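Local structure of CG4930 (Drosophila melanogaster, 3ISM) at residues 244-249 / 289-294; 268-273 / 309-314. The protein inhibits endonuclease G by forming a complex with it, consistent with a ribonuclease inhibitor activity. The protein carries 1 engineered substitution. One frame throughout, in Å; residues are numbered along the deposited sequence.

Contact 1. Residues 244-249 / 289-294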
loop_
_atom_site.group_PDB
_atom_site.type_symbol
_atom_site.label_atom_id
_atom_site.label_comp_id
_atom_site.label_asym_id
_atom_site.label_seq_id
_atom_site.Cartn_x
_atom_site.Cartn_y
_atom_site.Cartn_z
ATOM N N SER C 244 -1.893 -6.451 -35.267
ATOM C CA SER C 244 -0.689 -5.666 -35.571
ATOM C C SER C 244 0.595 -6.440 -35.249
ATOM O O SER C 244 1.627 -6.253 -35.897
ATOM C CB SER C 244 -0.719 -4.332 -34.815
ATOM O OG SER C 244 0.341 -3.474 -35.213
ATOM N N VAL C 245 0.516 -7.304 -34.239
ATOM C CA VAL C 245 1.599 -8.225 -33.898
ATOM C C VAL C 245 1.689 -9.354 -34.936
ATOM O O VAL C 245 2.787 -9.714 -35.368
ATOM C CB VAL C 245 1.426 -8.791 -32.458
ATOM C CG1 VAL C 245 2.205 -10.093 -32.266
ATOM C CG2 VAL C 245 1.838 -7.748 -31.415
ATOM N N LYS C 246 0.533 -9.887 -35.341
ATOM C CA LYS C 246 0.464 -10.943 -36.356
ATOM C C LYS C 246 1.021 -10.487 -37.703
ATOM O O LYS C 246 1.702 -11.250 -38.388
ATOM C CB LYS C 246 -0.974 -11.435 -36.553
ATOM C CG LYS C 246 -1.579 -12.179 -35.373
ATOM C CD LYS C 246 -0.759 -13.382 -34.954
ATOM C CE LYS C 246 -1.387 -14.068 -33.757
ATOM N NZ LYS C 246 -2.657 -14.758 -34.126
ATOM N N LYS C 247 0.726 -9.240 -38.070
ATOM C CA LYS C 247 1.142 -8.679 -39.355
ATOM C C LYS C 247 2.661 -8.626 -39.501
ATOM O O LYS C 247 3.191 -8.847 -40.588
ATOM C CB LYS C 247 0.528 -7.288 -39.575
ATOM C CG LYS C 247 -0.897 -7.307 -40.128
ATOM C CD LYS C 247 -1.326 -5.918 -40.610
ATOM C CE LYS C 247 -2.669 -5.939 -41.349
ATOM N NZ LYS C 247 -3.838 -6.136 -40.440
ATOM N N ILE C 248 3.345 -8.346 -38.400
ATOM C CA ILE C 248 4.800 -8.294 -38.383
ATOM C C ILE C 248 5.370 -9.708 -38.183
ATOM O O ILE C 248 6.483 -10.012 -38.625
ATOM C CB ILE C 248 5.305 -7.299 -37.303
ATOM C CG1 ILE C 248 4.621 -5.936 -37.494
ATOM C CG2 ILE C 248 6.817 -7.154 -37.339
ATOM C CD1 ILE C 248 5.278 -4.775 -36.772
ATOM N N ALA C 249 4.588 -10.572 -37.536
ATOM C CA ALA C 249 4.943 -11.980 -37.383
ATOM C C ALA C 249 4.899 -12.709 -38.728
ATOM O O ALA C 249 5.874 -13.352 -39.122
ATOM C CB ALA C 249 4.022 -12.665 -36.375
ATOM N N PRO C 289 3.572 -17.582 -28.390
ATOM C CA PRO C 289 4.396 -18.359 -29.296
ATOM C C PRO C 289 3.665 -19.533 -29.965
ATOM O O PRO C 289 4.313 -20.381 -30.568
ATOM C CB PRO C 289 5.513 -18.864 -28.382
ATOM C CG PRO C 289 4.860 -19.009 -27.025
ATOM C CD PRO C 289 3.650 -18.091 -27.004
ATOM N N ASP C 290 2.336 -19.569 -29.869
ATOM C CA ASP C 290 1.549 -20.678 -30.435
ATOM C C ASP C 290 1.652 -20.823 -31.969
ATOM O O ASP C 290 1.728 -21.949 -32.483
ATOM C CB ASP C 290 0.075 -20.582 -30.012
ATOM C CG ASP C 290 -0.681 -21.885 -30.242
ATOM O OD1 ASP C 290 -0.245 -22.936 -29.714
ATOM O OD2 ASP C 290 -1.710 -21.861 -30.950
ATOM N N ASP C 291 1.638 -19.696 -32.686
ATOM C CA ASP C 291 1.857 -19.690 -34.139
ATOM C C ASP C 291 3.279 -20.131 -34.466
ATOM O O ASP C 291 3.510 -20.911 -35.397
ATOM C CB ASP C 291 1.637 -18.292 -34.719
ATOM C CG ASP C 291 0.202 -17.809 -34.581
ATOM O OD1 ASP C 291 -0.644 -18.521 -33.993
ATOM O OD2 ASP C 291 -0.080 -16.695 -35.065
ATOM N N TYR C 292 4.230 -19.618 -33.694
ATOM C CA TYR C 292 5.624 -19.959 -33.876
ATOM C C TYR C 292 5.844 -21.458 -33.687
ATOM O O TYR C 292 6.542 -22.089 -34.480
ATOM C CB TYR C 292 6.499 -19.176 -32.894
ATOM C CG TYR C 292 7.965 -19.341 -33.173
ATOM C CD1 TYR C 292 8.643 -18.399 -33.921
ATOM C CD2 TYR C 292 8.672 -20.451 -32.703
ATOM C CE1 TYR C 292 9.980 -18.545 -34.204
ATOM C CE2 TYR C 292 10.014 -20.604 -32.967
ATOM C CZ TYR C 292 10.664 -19.649 -33.728
ATOM O OH TYR C 292 12.004 -19.775 -34.009
ATOM N N ASN C 293 5.234 -22.020 -32.644
ATOM C CA ASN C 293 5.413 -23.432 -32.296
ATOM C C ASN C 293 4.847 -24.412 -33.322
ATOM O O ASN C 293 5.339 -25.531 -33.459
ATOM C CB ASN C 293 4.833 -23.716 -30.908
ATOM C CG ASN C 293 5.678 -23.124 -29.796
ATOM O OD1 ASN C 293 6.800 -22.670 -30.033
ATOM N ND2 ASN C 293 5.139 -23.114 -28.578
ATOM N N SER C 294 3.819 -23.983 -34.044
ATOM C CA SER C 294 3.271 -24.778 -35.125
ATOM C C SER C 294 4.154 -24.661 -36.367
ATOM O O SER C 294 4.565 -25.673 -36.944
ATOM C CB SER C 294 1.840 -24.334 -35.434
ATOM O OG SER C 294 1.173 -23.968 -34.237
#

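Contact 2. Residues 268-273 / 309-314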
loop_
_atom_site.group_PDB
_atom_site.type_symbol
_atom_site.label_atom_id
_atom_site.label_comp_id
_atom_site.label_asym_id
_atom_site.label_seq_id
_atom_site.Cartn_x
_atom_site.Cartn_y
_atom_site.Cartn_z
ATOM N N GLU C 268 25.490 -15.860 -46.749
ATOM C CA GLU C 268 24.976 -14.559 -46.350
ATOM C C GLU C 268 23.484 -14.618 -46.019
ATOM O O GLU C 268 23.050 -14.081 -44.998
ATOM C CB GLU C 268 25.231 -13.541 -47.463
ATOM C CG GLU C 268 24.820 -12.122 -47.118
ATOM C CD GLU C 268 24.605 -11.262 -48.345
ATOM O OE1 GLU C 268 24.525 -10.027 -48.192
ATOM O OE2 GLU C 268 24.514 -11.818 -49.461
ATOM N N ASP C 269 22.708 -15.278 -46.876
ATOM C CA ASP C 269 21.254 -15.355 -46.705
ATOM C C ASP C 269 20.814 -16.356 -45.629
ATOM O O ASP C 269 19.714 -16.239 -45.081
ATOM C CB ASP C 269 20.563 -15.647 -48.040
ATOM C CG ASP C 269 20.560 -14.445 -48.970
ATOM O OD1 ASP C 269 21.613 -13.787 -49.115
ATOM O OD2 ASP C 269 19.496 -14.158 -49.559
ATOM N N GLN C 270 21.674 -17.335 -45.341
ATOM C CA GLN C 270 21.473 -18.252 -44.214
ATOM C C GLN C 270 21.725 -17.534 -42.884
ATOM O O GLN C 270 21.083 -17.839 -41.875
ATOM C CB GLN C 270 22.369 -19.492 -44.336
ATOM C CG GLN C 270 21.865 -20.550 -45.328
ATOM C CD GLN C 270 22.730 -21.823 -45.339
ATOM O OE1 GLN C 270 23.315 -22.225 -44.318
ATOM N NE2 GLN C 270 22.800 -22.465 -46.504
ATOM N N ASN C 271 22.665 -16.587 -42.894
ATOM C CA ASN C 271 22.930 -15.723 -41.741
ATOM C C ASN C 271 21.797 -14.733 -41.474
ATOM O O ASN C 271 21.440 -14.497 -40.321
ATOM C CB ASN C 271 24.250 -14.968 -41.916
ATOM C CG ASN C 271 25.462 -15.854 -41.712
ATOM O OD1 ASN C 271 25.411 -16.831 -40.965
ATOM N ND2 ASN C 271 26.565 -15.512 -42.371
ATOM N N LYS C 272 21.235 -14.171 -42.547
ATOM C CA LYS C 272 20.134 -13.205 -42.463
ATOM C C LYS C 272 18.818 -13.845 -42.038
ATOM O O LYS C 272 17.966 -13.185 -41.433
ATOM C CB LYS C 272 19.941 -12.481 -43.800
ATOM C CG LYS C 272 21.029 -11.465 -44.131
ATOM C CD LYS C 272 20.831 -10.870 -45.517
ATOM C CE LYS C 272 21.989 -9.958 -45.893
ATOM N NZ LYS C 272 21.939 -9.546 -47.324
ATOM N N ALA C 273 18.649 -15.125 -42.365
ATOM C CA ALA C 273 17.457 -15.870 -41.970
ATOM C C ALA C 273 17.524 -16.219 -40.488
ATOM O O ALA C 273 16.544 -16.048 -39.757
ATOM C CB ALA C 273 17.301 -17.129 -42.816
ATOM N N LEU C 309 21.456 -28.618 -44.326
ATOM C CA LEU C 309 22.060 -29.210 -43.134
ATOM C C LEU C 309 22.867 -28.223 -42.307
ATOM O O LEU C 309 22.845 -28.284 -41.075
ATOM C CB LEU C 309 22.962 -30.377 -43.534
ATOM C CG LEU C 309 22.471 -31.815 -43.357
ATOM C CD1 LEU C 309 21.080 -32.058 -43.961
ATOM C CD2 LEU C 309 23.521 -32.768 -43.944
ATOM N N ASP C 310 23.580 -27.329 -42.995
ATOM C CA ASP C 310 24.348 -26.262 -42.355
ATOM C C ASP C 310 23.424 -25.350 -41.566
ATOM O O ASP C 310 23.750 -24.951 -40.441
ATOM C CB ASP C 310 25.107 -25.434 -43.396
ATOM C CG ASP C 310 26.203 -26.216 -44.081
ATOM O OD1 ASP C 310 26.317 -26.103 -45.322
ATOM O OD2 ASP C 310 26.948 -26.941 -43.384
ATOM N N PHE C 311 22.274 -25.029 -42.158
ATOM C CA PHE C 311 21.294 -24.187 -41.494
ATOM C C PHE C 311 20.714 -24.921 -40.290
ATOM O O PHE C 311 20.633 -24.350 -39.208
ATOM C CB PHE C 311 20.184 -23.733 -42.452
ATOM C CG PHE C 311 19.296 -22.646 -41.881
ATOM C CD1 PHE C 311 19.731 -21.325 -41.830
ATOM C CD2 PHE C 311 18.026 -22.946 -41.397
ATOM C CE1 PHE C 311 18.916 -20.322 -41.307
ATOM C CE2 PHE C 311 17.204 -21.946 -40.876
ATOM C CZ PHE C 311 17.651 -20.632 -40.831
ATOM N N TRP C 312 20.353 -26.193 -40.475
ATOM C CA TRP C 312 19.762 -26.979 -39.392
ATOM C C TRP C 312 20.676 -27.046 -38.163
ATOM O O TRP C 312 20.276 -26.645 -37.067
ATOM C CB TRP C 312 19.366 -28.386 -39.874
ATOM C CG TRP C 312 18.865 -29.323 -38.782
ATOM C CD1 TRP C 312 19.385 -30.550 -38.448
ATOM C CD2 TRP C 312 17.758 -29.106 -37.887
ATOM N NE1 TRP C 312 18.666 -31.107 -37.414
ATOM C CE2 TRP C 312 17.664 -30.242 -37.051
ATOM C CE3 TRP C 312 16.832 -28.065 -37.715
ATOM C CZ2 TRP C 312 16.683 -30.361 -36.055
ATOM C CZ3 TRP C 312 15.866 -28.189 -36.721
ATOM C CH2 TRP C 312 15.802 -29.327 -35.906
ATOM N N ARG C 313 21.908 -27.514 -38.367
ATOM C CA ARG C 313 22.845 -27.750 -37.266
ATOM C C ARG C 313 23.370 -26.486 -36.576
ATOM O O ARG C 313 23.339 -26.406 -35.353
ATOM C CB ARG C 313 24.023 -28.605 -37.738
ATOM C CG ARG C 313 23.638 -29.984 -38.250
ATOM C CD ARG C 313 24.858 -30.870 -38.351
ATOM N NE ARG C 313 25.936 -30.236 -39.105
ATOM C CZ ARG C 313 26.109 -30.343 -40.421
ATOM N NH1 ARG C 313 25.270 -31.061 -41.162
ATOM N NH2 ARG C 313 27.127 -29.725 -41.001
ATOM N N ASP C 314 23.837 -25.513 -37.358
ATOM C CA ASP C 314 24.526 -24.327 -36.828
ATOM C C ASP C 314 23.577 -23.201 -36.443
ATOM O O ASP C 314 23.942 -22.299 -35.677
ATOM C CB ASP C 314 25.542 -23.782 -37.836
ATOM C CG ASP C 314 26.507 -24.843 -38.338
ATOM O OD1 ASP C 314 26.682 -25.874 -37.652
ATOM O OD2 ASP C 314 27.088 -24.641 -39.425
#

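Contact 1. Residues 244-249 / 289-294
A salt bridge between Lys246 and Asp291 joins two helices of the all-helical bundle, helix 238-261 and the start of helix 290-305, at the protein surface. Pro289 occupies the N-cap position of the latter, and Pro289 O accepts a hydrogen bond from Asn293 N at 2.8 Å. Asp290 follows, with OD1 in a weak hydrogen bond to Ser71 of the CG8862 chain, so this helix start also lies at the interface with that partner. Asp291, one residue on, faces helix 238-261. Its CG stands anti to the carbonyl carbon (chi1 -65°), and OD2 is the oxygen that meets the lysine, 3.4 Å from Lys246 NZ. The lysine chain, bent at chi2 and again at chi4, crosses the aspartate at about a right angle, so that Lys246 CD, CE and NZ all lie within 3.4 Å of Asp291 OD2. Tyr292 turns instead to helix 267-287, where its ring meets that of Tyr280, a residue that Ala249 also touches; Tyr280 is thus touched from both segments. Asn293 OD1 takes a hydrogen bond from Ser324 N. At the end of the segment Ser294 OG returns to the preceding turn and donates to Asp290 O. Across the helices, the nearest atom to Asp291 OD2 is the Lys246 methylene CE, at 3.2 Å, rather than the amine.

Contact 2. Residues 268-273 / 309-314
Within the same helical bundle, helix 267-287 and helix 309-317 pack side by side, their short segments running in broadly the same direction with a crossing angle of -37° and axes 10.8 Å apart. Gln270 and Phe311 lie closest in register. Phe311 spans the gap: with CG anti to the backbone N (chi1 -169°), its ring reaches toward the first turns of helix 267-287, and CE1 comes within 3.3 Å of Gln270 O. That carbonyl oxygen sits at the ring edge, in its plane, where the aromatic hydrogens lie. The same CE1, with CZ beside it, also meets the Ala273 methyl obliquely, Ala273 CB lying 3.9 Å from Phe311 CE1. Leu260 of helix 238-261 touches both Ala273 and Phe311, and Val303 of helix 290-305 also meets the ring, so the phenyl group is enclosed by several helices. The Gln270 side chain slides past it in the opposite direction, CB and CG near Phe311 CD1, its amide perpendicular to the ring, and OE1 ends 3.8 Å from Asp310 CB; NE2 makes a weak hydrogen bond to Pro265 O. On the outer side of helix 267-287, Lys272 NZ binds Glu268 OE1 at 2.8 Å, from above the carboxylate plane. No hydrogen bond joins the two segments. Their cohesion therefore rests on van der Waals packing, probably aided by weak electrostatic attraction between the aromatic edge and the Gln270 carbonyl.

Overall arrangement
Starting from the N-terminal side, helix 238-261 supplies the first half of contact 1 and helix 267-287 the first half of contact 2. Helix 290-305 then returns to close the loop of contact 1, and helix 309-317 closes that of contact 2. The segments alternate along the chain, so the two closures cross. Contact 1 bridges over helix 267-287 to link its two sequence neighbours, while contact 2 passes over helix 290-305 in the same way. Between them they pair four successive helices two by two, each helix with the next but one. The contact centres lie about 21 Å apart, the nearest atoms about 8 Å, so the two do not touch.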